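Local coordinates for DNA helicase assembly protein (Enterobacteria phage T4, PDB 1C1K) that loads the replicative helicase onto fork DNA covered by single-stranded-DNA-binding protein, serving phage DNA replication, recombination and repair, at residues K17-L22 and K69-I74; Y23-Q28 and G32-I37; L73-N78 and G88-A93; S77-V80 and D84-I87; G104-I109 and S157-I162. One frame throughout, in Å; residues are numbered along the deposited sequence.

In the fold
Contacts 1 to 4 cluster in the N-terminal half of this mainly helical, monomeric protein. Helix 68-81 takes part in three of them: it meets helix 16-30 in contact 1, the 88-93 loop in contact 3 and the short helix 83-86 in contact 4. Contact 2 folds the chain after helix 16-30 back onto that helix, about 12 Å from contact 1 between centres. Contacts 3 and 4 share Ser77 and Asn78 and lie about 5 Å apart between centres. Contact 5, last along the chain, joins the 104-109 segment to helix 158-168; Phe158 touches Trp86 and Val80 of contact 4, so helix 158-168 packs against the end of helix 68-81 and helix 83-86 there.

Contact 1: residues K17-L22 and K69-I74; sequences KSVYKL and KELALI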
# COMPACT_ATOMS: atom_id res chain seq x y z
N LYS A 17 14.49 -9.77 -18.25
CA LYS A 17 13.87 -10.89 -17.55
C LYS A 17 13.88 -10.64 -16.05
O LYS A 17 12.95 -11.02 -15.34
CB LYS A 17 14.59 -12.21 -17.86
CG LYS A 17 13.97 -13.39 -17.12
CD LYS A 17 14.29 -14.74 -17.75
CE LYS A 17 13.63 -15.86 -16.94
NZ LYS A 17 14.41 -17.14 -16.99
N SER A 18 14.94 -10.00 -15.55
CA SER A 18 15.03 -9.72 -14.13
C SER A 18 13.95 -8.72 -13.71
O SER A 18 13.41 -8.81 -12.60
CB SER A 18 16.42 -9.18 -13.78
OG SER A 18 17.41 -10.19 -14.00
N VAL A 19 13.64 -7.77 -14.59
CA VAL A 19 12.60 -6.79 -14.29
C VAL A 19 11.27 -7.55 -14.21
O VAL A 19 10.44 -7.29 -13.33
CB VAL A 19 12.51 -5.70 -15.39
CG1 VAL A 19 11.29 -4.82 -15.16
CG2 VAL A 19 13.76 -4.85 -15.37
N TYR A 20 11.07 -8.51 -15.11
CA TYR A 20 9.85 -9.30 -15.10
C TYR A 20 9.75 -10.08 -13.79
O TYR A 20 8.68 -10.15 -13.20
CB TYR A 20 9.82 -10.27 -16.28
CG TYR A 20 8.80 -11.38 -16.11
CD1 TYR A 20 7.45 -11.16 -16.38
CD2 TYR A 20 9.19 -12.66 -15.69
CE1 TYR A 20 6.51 -12.19 -16.23
CE2 TYR A 20 8.27 -13.68 -15.55
CZ TYR A 20 6.93 -13.44 -15.82
OH TYR A 20 6.01 -14.47 -15.70
N LYS A 21 10.86 -10.67 -13.35
CA LYS A 21 10.89 -11.44 -12.11
C LYS A 21 10.54 -10.55 -10.92
O LYS A 21 9.82 -10.97 -10.01
CB LYS A 21 12.27 -12.05 -11.90
CG LYS A 21 12.60 -13.18 -12.86
CD LYS A 21 13.90 -13.87 -12.49
CE LYS A 21 14.23 -14.97 -13.49
NZ LYS A 21 15.66 -15.37 -13.41
N LEU A 22 11.08 -9.33 -10.92
CA LEU A 22 10.80 -8.40 -9.83
C LEU A 22 9.30 -8.07 -9.80
O LEU A 22 8.68 -8.07 -8.74
CB LEU A 22 11.61 -7.11 -10.02
CG LEU A 22 11.41 -6.03 -8.95
CD1 LEU A 22 12.07 -6.45 -7.64
CD2 LEU A 22 11.99 -4.70 -9.44
N LYS A 69 15.89 0.21 -7.54
CA LYS A 69 15.04 0.91 -6.57
C LYS A 69 13.85 1.59 -7.27
O LYS A 69 12.73 1.56 -6.76
CB LYS A 69 15.86 1.95 -5.80
CG LYS A 69 16.47 3.05 -6.66
CD LYS A 69 17.30 4.02 -5.82
CE LYS A 69 17.48 5.34 -6.55
NZ LYS A 69 18.42 6.25 -5.83
N GLU A 70 14.10 2.17 -8.44
CA GLU A 70 13.03 2.83 -9.19
C GLU A 70 12.04 1.78 -9.71
O GLU A 70 10.82 1.98 -9.67
CB GLU A 70 13.63 3.63 -10.35
CG GLU A 70 14.58 4.74 -9.90
CD GLU A 70 15.29 5.43 -11.05
OE1 GLU A 70 15.91 4.75 -11.90
OE2 GLU A 70 15.24 6.68 -11.11
N LEU A 71 12.56 0.66 -10.20
CA LEU A 71 11.71 -0.41 -10.71
C LEU A 71 10.81 -0.93 -9.59
O LEU A 71 9.62 -1.13 -9.78
CB LEU A 71 12.57 -1.55 -11.26
CG LEU A 71 13.36 -1.23 -12.54
CD1 LEU A 71 14.48 -2.25 -12.75
CD2 LEU A 71 12.42 -1.22 -13.73
N ALA A 72 11.39 -1.14 -8.41
CA ALA A 72 10.61 -1.62 -7.27
C ALA A 72 9.47 -0.66 -6.95
O ALA A 72 8.33 -1.08 -6.72
CB ALA A 72 11.52 -1.77 -6.05
N LEU A 73 9.78 0.64 -6.92
CA LEU A 73 8.79 1.67 -6.62
C LEU A 73 7.69 1.72 -7.68
O LEU A 73 6.52 1.90 -7.35
CB LEU A 73 9.46 3.04 -6.50
CG LEU A 73 10.32 3.24 -5.25
CD1 LEU A 73 10.86 4.67 -5.22
CD2 LEU A 73 9.49 2.97 -4.02
N ILE A 74 8.07 1.56 -8.95
CA ILE A 74 7.10 1.57 -10.03
C ILE A 74 6.10 0.43 -9.79
O ILE A 74 4.89 0.63 -9.84
CB ILE A 74 7.79 1.33 -11.41
CG1 ILE A 74 8.49 2.60 -11.87
CG2 ILE A 74 6.76 0.90 -12.45
CD1 ILE A 74 9.54 2.36 -12.97
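Val19, Leu22, Leu71 and Ala72, the residues that meet here, carry no flat group; the rings stand around them. Phe75, one turn after Leu71 on helix 68-81, packs against Leu22, while Phe59 of helix 56-65 touches Val19. Tyr20, on another side of its helix, meets Phe59 edge-to-face. Between the helices themselves the contact is aliphatic. The two branches of Val19 face the two methyls of Leu71: CG2 of Val19 lies 3.8 Å from CD1 of Leu71, and CG1 of Val19 lies 4.0 Å from CD2 of Leu71, the side chains crossing at about a right angle. This is the packing of helix 16-30 on helix 68-81 in the mainly helical N-terminal part of the protein; the segment axes run in the same general sense, inclined by 42°, and come no closer than 10.5 Å, a gap that the branched side chains fill. Leu22 bridges it one turn after Val19. With CG anti to the backbone N (chi1 180°), it reaches out from its helix and sets CD2 3.7 Å from CB of Leu71. The same methyl, CD2 of Leu22, also lies over the backbone, 3.8 Å from Ala72 N, the small side chain of Ala72 standing beside it. Leu62 of helix 56-65 touches both Val19 and Leu71, which brings a third helix to this buried seam. Away from the seam, Lys17 forms a salt bridge with Asp47 and Lys69 one with Glu11.

Contact 2: residues Y23-Q28 and G32-I37; sequences YLMIKQ and GKYDVI
Met25 reaches across to Tyr34 and Val36, its side chain running obliquely to both. Its CG takes the crowded position between the backbone N and the carbonyl carbon (chi1 76°), and a bend at the last torsion turns the methyl toward the returning chain. CE of Met25 thereby lies 3.7 Å from CE2 of Tyr34, approaching the ring at a slant, and 3.8 Å from CG1 of Val36. Gln28 stands one turn on and lies alongside the same aromatic residue, its CB 3.9 Å from CB of Tyr34, with its amide nitrogen also slanting toward the ring. Tyr34 is fixed at its far end by a hydrogen bond from its hydroxyl group to Cys42 O, and its ring stacks on Tyr39. The backbone turn is closed by Gln28 O, which accepts from Lys33 N at 2.8 Å (N-H...O angle 160°) and, weakly, from Tyr34 N. Further on, Asp35 OD1 accepts from Ile37 N, an Asx turn, while its OD2 forms a salt bridge with Lys195. Gly32, with positive phi (73°), lets the chain reverse at the end of helix 16-30: a Schellman motif, after which Tyr34 and Val36 pack back on Met25.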
# COMPACT_ATOMS: atom_id res chain seq x y z
N TYR A 23 8.73 -7.79 -10.97
CA TYR A 23 7.31 -7.48 -11.05
C TYR A 23 6.47 -8.65 -10.53
O TYR A 23 5.56 -8.46 -9.72
CB TYR A 23 6.91 -7.19 -12.50
CG TYR A 23 5.43 -7.37 -12.76
CD1 TYR A 23 4.48 -6.53 -12.18
CD2 TYR A 23 4.97 -8.40 -13.59
CE1 TYR A 23 3.12 -6.71 -12.42
CE2 TYR A 23 3.62 -8.59 -13.83
CZ TYR A 23 2.70 -7.74 -13.24
OH TYR A 23 1.35 -7.93 -13.47
N LEU A 24 6.78 -9.86 -11.00
CA LEU A 24 6.04 -11.04 -10.59
C LEU A 24 6.11 -11.31 -9.09
O LEU A 24 5.11 -11.66 -8.48
CB LEU A 24 6.53 -12.28 -11.35
CG LEU A 24 5.53 -13.45 -11.39
CD1 LEU A 24 4.27 -13.02 -12.12
CD2 LEU A 24 6.15 -14.65 -12.10
N MET A 25 7.29 -11.14 -8.51
CA MET A 25 7.43 -11.37 -7.08
C MET A 25 6.63 -10.33 -6.29
O MET A 25 6.00 -10.68 -5.30
CB MET A 25 8.90 -11.34 -6.67
CG MET A 25 9.55 -9.98 -6.58
SD MET A 25 11.21 -10.09 -5.85
CE MET A 25 10.98 -11.44 -4.73
N ILE A 26 6.63 -9.08 -6.73
CA ILE A 26 5.88 -8.04 -6.02
C ILE A 26 4.38 -8.25 -6.23
O ILE A 26 3.58 -8.03 -5.33
CB ILE A 26 6.32 -6.62 -6.48
CG1 ILE A 26 7.76 -6.38 -6.05
CG2 ILE A 26 5.39 -5.55 -5.87
CD1 ILE A 26 8.41 -5.14 -6.65
N LYS A 27 4.01 -8.70 -7.43
CA LYS A 27 2.61 -8.95 -7.73
C LYS A 27 2.07 -10.05 -6.82
O LYS A 27 1.00 -9.92 -6.24
CB LYS A 27 2.45 -9.37 -9.19
CG LYS A 27 1.00 -9.60 -9.62
CD LYS A 27 0.94 -10.32 -10.96
CE LYS A 27 -0.47 -10.38 -11.49
NZ LYS A 27 -0.63 -11.54 -12.42
N GLN A 28 2.83 -11.13 -6.69
CA GLN A 28 2.41 -12.24 -5.85
C GLN A 28 2.39 -11.83 -4.39
O GLN A 28 1.53 -12.25 -3.62
CB GLN A 28 3.33 -13.43 -6.09
CG GLN A 28 3.13 -14.05 -7.47
CD GLN A 28 4.19 -15.06 -7.83
OE1 GLN A 28 4.34 -15.43 -9.00
NE2 GLN A 28 4.93 -15.52 -6.83
N GLY A 32 -0.80 -11.73 -1.55
CA GLY A 32 -0.66 -12.60 -0.39
C GLY A 32 -0.19 -14.01 -0.74
O GLY A 32 -0.44 -14.95 0.01
N LYS A 33 0.50 -14.15 -1.87
CA LYS A 33 0.98 -15.45 -2.32
C LYS A 33 2.48 -15.63 -2.12
O LYS A 33 3.02 -16.72 -2.29
CB LYS A 33 0.64 -15.64 -3.79
CG LYS A 33 -0.83 -15.86 -4.04
CD LYS A 33 -1.11 -16.07 -5.52
CE LYS A 33 -2.16 -15.09 -6.02
NZ LYS A 33 -2.75 -15.55 -7.30
N TYR A 34 3.15 -14.54 -1.77
CA TYR A 34 4.59 -14.56 -1.55
C TYR A 34 4.90 -13.51 -0.49
O TYR A 34 4.04 -12.72 -0.12
CB TYR A 34 5.33 -14.22 -2.85
CG TYR A 34 6.76 -14.70 -2.90
CD1 TYR A 34 7.06 -16.06 -2.93
CD2 TYR A 34 7.82 -13.79 -2.96
CE1 TYR A 34 8.38 -16.50 -3.02
CE2 TYR A 34 9.14 -14.22 -3.05
CZ TYR A 34 9.41 -15.58 -3.08
OH TYR A 34 10.71 -16.03 -3.21
N ASP A 35 6.13 -13.52 0.01
CA ASP A 35 6.56 -12.56 1.02
C ASP A 35 7.97 -12.14 0.64
O ASP A 35 8.94 -12.83 0.96
CB ASP A 35 6.57 -13.21 2.40
CG ASP A 35 6.77 -12.19 3.52
OD1 ASP A 35 7.36 -11.12 3.27
OD2 ASP A 35 6.34 -12.47 4.65
N VAL A 36 8.08 -11.01 -0.05
CA VAL A 36 9.38 -10.53 -0.50
C VAL A 36 10.37 -10.28 0.63
O VAL A 36 11.58 -10.31 0.42
CB VAL A 36 9.25 -9.24 -1.34
CG1 VAL A 36 8.52 -9.53 -2.63
CG2 VAL A 36 8.55 -8.16 -0.54
N ILE A 37 9.86 -10.03 1.84
CA ILE A 37 10.75 -9.78 2.96
C ILE A 37 11.27 -11.12 3.48
O ILE A 37 12.46 -11.27 3.75
CB ILE A 37 10.04 -9.03 4.11
CG1 ILE A 37 9.48 -7.69 3.59
CG2 ILE A 37 11.00 -8.81 5.26
CD1 ILE A 37 10.51 -6.82 2.88

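Contact 3: residues L73-N78 and G88-A93; sequences LIFISN and GDISDA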
# COMPACT_ATOMS: atom_id res chain seq x y z
N LEU A 73 9.78 0.64 -6.92
CA LEU A 73 8.79 1.67 -6.62
C LEU A 73 7.69 1.72 -7.68
O LEU A 73 6.52 1.90 -7.35
CB LEU A 73 9.46 3.04 -6.50
CG LEU A 73 10.32 3.24 -5.25
CD1 LEU A 73 10.86 4.67 -5.22
CD2 LEU A 73 9.49 2.97 -4.02
N ILE A 74 8.07 1.56 -8.95
CA ILE A 74 7.10 1.57 -10.03
C ILE A 74 6.10 0.43 -9.79
O ILE A 74 4.89 0.63 -9.84
CB ILE A 74 7.79 1.33 -11.41
CG1 ILE A 74 8.49 2.60 -11.87
CG2 ILE A 74 6.76 0.90 -12.45
CD1 ILE A 74 9.54 2.36 -12.97
N PHE A 75 6.60 -0.77 -9.51
CA PHE A 75 5.72 -1.90 -9.30
C PHE A 75 4.93 -1.81 -8.00
O PHE A 75 3.74 -2.11 -8.00
CB PHE A 75 6.51 -3.21 -9.37
CG PHE A 75 7.11 -3.47 -10.73
CD1 PHE A 75 8.39 -3.98 -10.85
CD2 PHE A 75 6.40 -3.15 -11.89
CE1 PHE A 75 8.97 -4.18 -12.11
CE2 PHE A 75 6.96 -3.35 -13.15
CZ PHE A 75 8.25 -3.86 -13.26
N ILE A 76 5.58 -1.40 -6.91
CA ILE A 76 4.89 -1.29 -5.63
C ILE A 76 3.78 -0.25 -5.69
O ILE A 76 2.63 -0.54 -5.35
CB ILE A 76 5.87 -0.92 -4.49
CG1 ILE A 76 6.84 -2.07 -4.23
CG2 ILE A 76 5.10 -0.63 -3.20
CD1 ILE A 76 8.06 -1.68 -3.41
N SER A 77 4.11 0.97 -6.12
CA SER A 77 3.10 2.02 -6.19
C SER A 77 1.89 1.59 -7.00
O SER A 77 0.75 1.78 -6.57
CB SER A 77 3.70 3.30 -6.80
OG SER A 77 4.03 3.12 -8.17
N ASN A 78 2.12 0.98 -8.16
CA ASN A 78 1.03 0.53 -9.01
C ASN A 78 0.22 -0.62 -8.42
O ASN A 78 -1.01 -0.57 -8.40
CB ASN A 78 1.56 0.08 -10.38
CG ASN A 78 1.70 1.23 -11.35
OD1 ASN A 78 0.74 1.60 -12.03
ND2 ASN A 78 2.89 1.81 -11.41
N GLY A 88 -5.55 -6.30 -13.66
CA GLY A 88 -5.06 -6.11 -15.01
C GLY A 88 -3.54 -6.17 -15.12
O GLY A 88 -2.84 -5.95 -14.12
N ASP A 89 -3.03 -6.44 -16.31
CA ASP A 89 -1.59 -6.54 -16.55
C ASP A 89 -0.88 -5.20 -16.37
O ASP A 89 -1.40 -4.15 -16.76
CB ASP A 89 -1.31 -7.07 -17.96
CG ASP A 89 -1.48 -8.57 -18.06
OD1 ASP A 89 -1.55 -9.08 -19.20
OD2 ASP A 89 -1.53 -9.25 -17.01
N ILE A 90 0.31 -5.25 -15.80
CA ILE A 90 1.09 -4.05 -15.54
C ILE A 90 1.45 -3.28 -16.81
O ILE A 90 1.59 -2.06 -16.78
CB ILE A 90 2.39 -4.41 -14.75
CG1 ILE A 90 3.06 -3.13 -14.25
CG2 ILE A 90 3.34 -5.22 -15.63
CD1 ILE A 90 2.27 -2.41 -13.18
N SER A 91 1.59 -4.00 -17.92
CA SER A 91 1.93 -3.35 -19.19
C SER A 91 0.72 -2.62 -19.81
O SER A 91 0.86 -1.94 -20.82
CB SER A 91 2.46 -4.38 -20.19
OG SER A 91 1.56 -5.45 -20.34
N ASP A 92 -0.45 -2.78 -19.19
CA ASP A 92 -1.70 -2.16 -19.65
C ASP A 92 -2.22 -1.14 -18.65
O ASP A 92 -3.24 -0.50 -18.88
CB ASP A 92 -2.81 -3.22 -19.81
CG ASP A 92 -2.49 -4.28 -20.85
OD1 ASP A 92 -1.91 -3.94 -21.90
OD2 ASP A 92 -2.83 -5.47 -20.61
N ALA A 93 -1.52 -0.98 -17.53
CA ALA A 93 -1.98 -0.07 -16.47
C ALA A 93 -1.49 1.37 -16.49
O ALA A 93 -1.76 2.11 -15.54
CB ALA A 93 -1.68 -0.67 -15.10
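The loop between helix 83-86 and helix 95-107 turns back here onto helix 68-81, with Ile90 pressed against Phe75 and Asn78. Ile90 divides its longer branch between two partners. Its CG1, anti to the backbone N (chi1 -169°), comes to the edge of the Phe75 ring near the ring plane, 4.1 Å from CE2 of Phe75. Its CD1 lies 3.8 Å from CB of Asn78, the two side chains crossing at about a right angle. Tyr23 of helix 16-30 packs on both Ile90 and Phe75, and Phe58 and Phe59 of helix 56-65 also touch Ile90. The amide of Asn78 looks back into its own helix: ND2 donates to Ile74 O at 2.8 Å and 171°, with the acceptor in the amide plane. Ile74 O also takes the backbone N of Asn78, the two donors reaching it from opposite faces of its plane. Beyond the two segments, ND2 bonds to Ala95 O and OD1 to Asn82 ND2, which in turn reaches Ala93 O. The buried amide is thus satisfied at both ends and fixed in rotation, leaving the CB side of Asn78 as an apolar surface for the isoleucine.

Contact 4: residues S77-V80 and D84-I87; sequences SNLV and DAWI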
# COMPACT_ATOMS: atom_id res chain seq x y z
N SER A 77 4.11 0.97 -6.12
CA SER A 77 3.10 2.02 -6.19
C SER A 77 1.89 1.59 -7.00
O SER A 77 0.75 1.78 -6.57
CB SER A 77 3.70 3.30 -6.80
OG SER A 77 4.03 3.12 -8.17
N ASN A 78 2.12 0.98 -8.16
CA ASN A 78 1.03 0.53 -9.01
C ASN A 78 0.22 -0.62 -8.42
O ASN A 78 -1.01 -0.57 -8.40
CB ASN A 78 1.56 0.08 -10.38
CG ASN A 78 1.70 1.23 -11.35
OD1 ASN A 78 0.74 1.60 -12.03
ND2 ASN A 78 2.89 1.81 -11.41
N LEU A 79 0.89 -1.65 -7.93
CA LEU A 79 0.18 -2.79 -7.38
C LEU A 79 -0.55 -2.50 -6.08
O LEU A 79 -1.46 -3.24 -5.70
CB LEU A 79 1.15 -3.97 -7.20
CG LEU A 79 1.55 -4.59 -8.54
CD1 LEU A 79 2.80 -5.42 -8.37
CD2 LEU A 79 0.40 -5.44 -9.08
N VAL A 80 -0.17 -1.43 -5.40
CA VAL A 80 -0.84 -1.09 -4.15
C VAL A 80 -2.02 -0.15 -4.39
O VAL A 80 -3.16 -0.46 -4.03
CB VAL A 80 0.11 -0.39 -3.14
CG1 VAL A 80 -0.71 0.22 -2.00
CG2 VAL A 80 1.11 -1.37 -2.60
N ASP A 84 -6.14 -0.45 -11.48
CA ASP A 84 -6.07 -0.99 -12.83
C ASP A 84 -5.00 -2.08 -12.89
O ASP A 84 -4.96 -2.88 -13.83
CB ASP A 84 -5.73 0.12 -13.83
CG ASP A 84 -6.97 0.81 -14.38
OD1 ASP A 84 -6.85 1.61 -15.33
OD2 ASP A 84 -8.08 0.54 -13.87
N ALA A 85 -4.14 -2.13 -11.88
CA ALA A 85 -3.07 -3.13 -11.83
C ALA A 85 -3.38 -4.23 -10.82
O ALA A 85 -2.65 -5.22 -10.74
CB ALA A 85 -1.75 -2.45 -11.48
N TRP A 86 -4.45 -4.06 -10.05
CA TRP A 86 -4.84 -5.05 -9.05
C TRP A 86 -5.11 -6.40 -9.72
O TRP A 86 -4.77 -7.45 -9.18
CB TRP A 86 -6.08 -4.58 -8.29
CG TRP A 86 -5.77 -3.61 -7.18
CD1 TRP A 86 -4.56 -3.06 -6.89
CD2 TRP A 86 -6.70 -3.09 -6.21
NE1 TRP A 86 -4.67 -2.23 -5.80
CE2 TRP A 86 -5.97 -2.23 -5.37
CE3 TRP A 86 -8.07 -3.27 -5.98
CZ2 TRP A 86 -6.56 -1.55 -4.30
CZ3 TRP A 86 -8.66 -2.59 -4.92
CH2 TRP A 86 -7.91 -1.74 -4.09
N ILE A 87 -5.74 -6.36 -10.89
CA ILE A 87 -6.05 -7.57 -11.64
C ILE A 87 -5.51 -7.49 -13.07
O ILE A 87 -5.06 -8.50 -13.63
CB ILE A 87 -7.57 -7.83 -11.68
CG1 ILE A 87 -8.10 -8.08 -10.27
CG2 ILE A 87 -7.88 -9.02 -12.58
CD1 ILE A 87 -9.40 -7.38 -9.97
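Trp86 reaches from the short helix 83-86 back to the last turn of helix 68-81, where it meets the carbonyl oxygens of Leu79 and Val80. Its CB points away from that helix; CG, anti to the carbonyl carbon (chi1 -82°), turns the indole round so that its CD1-NE1 side is directed to the helix end. CD1 of Trp86 comes first, 3.3 Å from Leu79 O. NE1 follows and donates to Val80 O at 2.9 Å, the N-H...O angle being 153°. The acceptor lies in the plane of the indole, yet NE1 stands well above the carbonyl plane of Val80, 62° out of it, and so does not use a lone pair direction. Past the nitrogen, CE2 and CZ2 skirt the same Val80 O, and CZ2 goes on to the ring of Phe158. Beside the indole, Ala85 packs on the same helix: its CB rests 3.7 Å from Asn78 O, and its own O lies 3.5 Å from CD2 of Leu79. The NE1 bond to Val80 O ties the indole to the C-terminal end of helix 68-81. Around this turn, Leu79 packs on helix 16-30 through Ile26 and Met30, while Val80 and Trp86 both touch Phe158 of helix 158-168. Helix 181-196 completes the setting, Tyr186 meeting the indole edge-to-face and Lys189 making a cation-pi contact with it.

Contact 5: residues G104-I109 and S157-I162; sequences GRLKQI and SFETFI
A small, partly buried contact joins the junction of helices 95-107 and 109-126, through Leu106 and Ile109, to Glu159 in the first turn of helix 158-168. The aliphatic stem of the acid does most of the touching: CD1 of Ile109 lies 3.5 Å from CB of Glu159 and 3.6 Å from its CG. A bend at the second torsion of Glu159 (chi2 83°) folds the carboxylate away from an extended course, and OE2 of Glu159 ends 4.1 Å from CD2 of Leu106. A water spans the same seam, donating to Ile109 O at 3.2 Å and to Thr160 OG1 at 2.9 Å. Ser157 is the N-cap of the helix, its OG accepting from Thr160 N at 3.2 Å. Strand 2-4 also touches the pair, Leu4 at Leu106 and Ile2 at Ile109. OE2 of Glu159 is hydrogen-bonded to the hydroxyls of Tyr193 and Tyr102, one from each half of the chain. Two phenol hydroxyls on OE2, close to a helix N-terminus, would probably favour the charged form, while the methylenes of the buried Glu159 serve as the apolar surface met by Ile109.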
# COMPACT_ATOMS: atom_id res chain seq x y z
N GLY A 104 5.64 11.50 -5.88
CA GLY A 104 5.46 12.80 -5.26
C GLY A 104 4.67 12.64 -3.97
O GLY A 104 4.91 13.36 -2.99
N ARG A 105 3.73 11.71 -3.96
CA ARG A 105 2.91 11.47 -2.77
C ARG A 105 3.75 10.84 -1.66
O ARG A 105 3.61 11.19 -0.49
CB ARG A 105 1.74 10.54 -3.11
CG ARG A 105 0.95 10.95 -4.35
CD ARG A 105 -0.20 10.00 -4.61
NE ARG A 105 -1.32 10.68 -5.25
CZ ARG A 105 -2.42 10.08 -5.70
NH1 ARG A 105 -2.55 8.76 -5.57
NH2 ARG A 105 -3.38 10.79 -6.26
N LEU A 106 4.62 9.91 -2.04
CA LEU A 106 5.47 9.24 -1.06
C LEU A 106 6.44 10.21 -0.41
O LEU A 106 6.80 10.06 0.76
CB LEU A 106 6.26 8.11 -1.73
CG LEU A 106 5.56 6.75 -1.85
CD1 LEU A 106 6.54 5.75 -2.45
CD2 LEU A 106 5.07 6.27 -0.49
N LYS A 107 6.87 11.22 -1.16
CA LYS A 107 7.80 12.21 -0.64
C LYS A 107 7.19 13.12 0.43
O LYS A 107 7.92 13.72 1.22
CB LYS A 107 8.36 13.05 -1.79
CG LYS A 107 9.87 13.17 -1.79
CD LYS A 107 10.52 12.05 -2.60
CE LYS A 107 10.47 12.36 -4.09
NZ LYS A 107 9.13 12.04 -4.65
N GLN A 108 5.87 13.22 0.45
CA GLN A 108 5.18 14.07 1.42
C GLN A 108 4.24 13.27 2.32
O GLN A 108 3.17 13.75 2.70
CB GLN A 108 4.39 15.16 0.69
CG GLN A 108 3.59 14.66 -0.51
CD GLN A 108 3.20 15.79 -1.46
OE1 GLN A 108 3.36 16.97 -1.14
NE2 GLN A 108 2.68 15.43 -2.63
N ILE A 109 4.65 12.05 2.66
CA ILE A 109 3.84 11.17 3.49
C ILE A 109 3.41 11.72 4.86
O ILE A 109 2.26 11.53 5.27
CB ILE A 109 4.56 9.81 3.70
CG1 ILE A 109 3.63 8.82 4.41
CG2 ILE A 109 5.84 10.01 4.49
CD1 ILE A 109 3.78 7.40 3.93
N SER A 157 -5.28 7.67 2.36
CA SER A 157 -4.42 6.74 1.63
C SER A 157 -4.14 5.43 2.35
O SER A 157 -4.46 5.27 3.54
CB SER A 157 -3.09 7.42 1.32
OG SER A 157 -2.38 7.63 2.52
N PHE A 158 -3.55 4.49 1.63
CA PHE A 158 -3.19 3.20 2.20
C PHE A 158 -2.12 3.42 3.25
O PHE A 158 -2.11 2.77 4.29
CB PHE A 158 -2.64 2.26 1.12
CG PHE A 158 -3.69 1.38 0.49
CD1 PHE A 158 -4.54 1.88 -0.48
CD2 PHE A 158 -3.81 0.04 0.86
CE1 PHE A 158 -5.50 1.07 -1.08
CE2 PHE A 158 -4.76 -0.77 0.27
CZ PHE A 158 -5.61 -0.26 -0.70
N GLU A 159 -1.20 4.35 2.99
CA GLU A 159 -0.13 4.62 3.94
C GLU A 159 -0.71 5.15 5.25
O GLU A 159 -0.25 4.79 6.33
CB GLU A 159 0.89 5.60 3.35
CG GLU A 159 1.70 5.04 2.18
CD GLU A 159 0.97 5.13 0.86
OE1 GLU A 159 -0.08 5.80 0.81
OE2 GLU A 159 1.43 4.53 -0.13
N THR A 160 -1.72 6.01 5.15
CA THR A 160 -2.35 6.57 6.34
C THR A 160 -3.04 5.45 7.11
O THR A 160 -2.91 5.35 8.32
CB THR A 160 -3.39 7.65 5.98
OG1 THR A 160 -2.70 8.86 5.65
CG2 THR A 160 -4.34 7.91 7.15
N PHE A 161 -3.77 4.60 6.39
CA PHE A 161 -4.47 3.48 7.03
C PHE A 161 -3.47 2.60 7.78
O PHE A 161 -3.69 2.22 8.93
CB PHE A 161 -5.21 2.64 5.98
CG PHE A 161 -6.31 1.79 6.55
CD1 PHE A 161 -6.02 0.54 7.11
CD2 PHE A 161 -7.63 2.22 6.52
CE1 PHE A 161 -7.04 -0.26 7.64
CE2 PHE A 161 -8.66 1.43 7.04
CZ PHE A 161 -8.36 0.19 7.60
N ILE A 162 -2.34 2.29 7.14
CA ILE A 162 -1.35 1.44 7.77
C ILE A 162 -0.63 2.17 8.91
O ILE A 162 -0.24 1.56 9.89
CB ILE A 162 -0.35 0.89 6.73
CG1 ILE A 162 -1.10 -0.05 5.78
CG2 ILE A 162 0.78 0.13 7.41
CD1 ILE A 162 -0.36 -0.35 4.48
O HOH W 1 0.07 9.24 4.80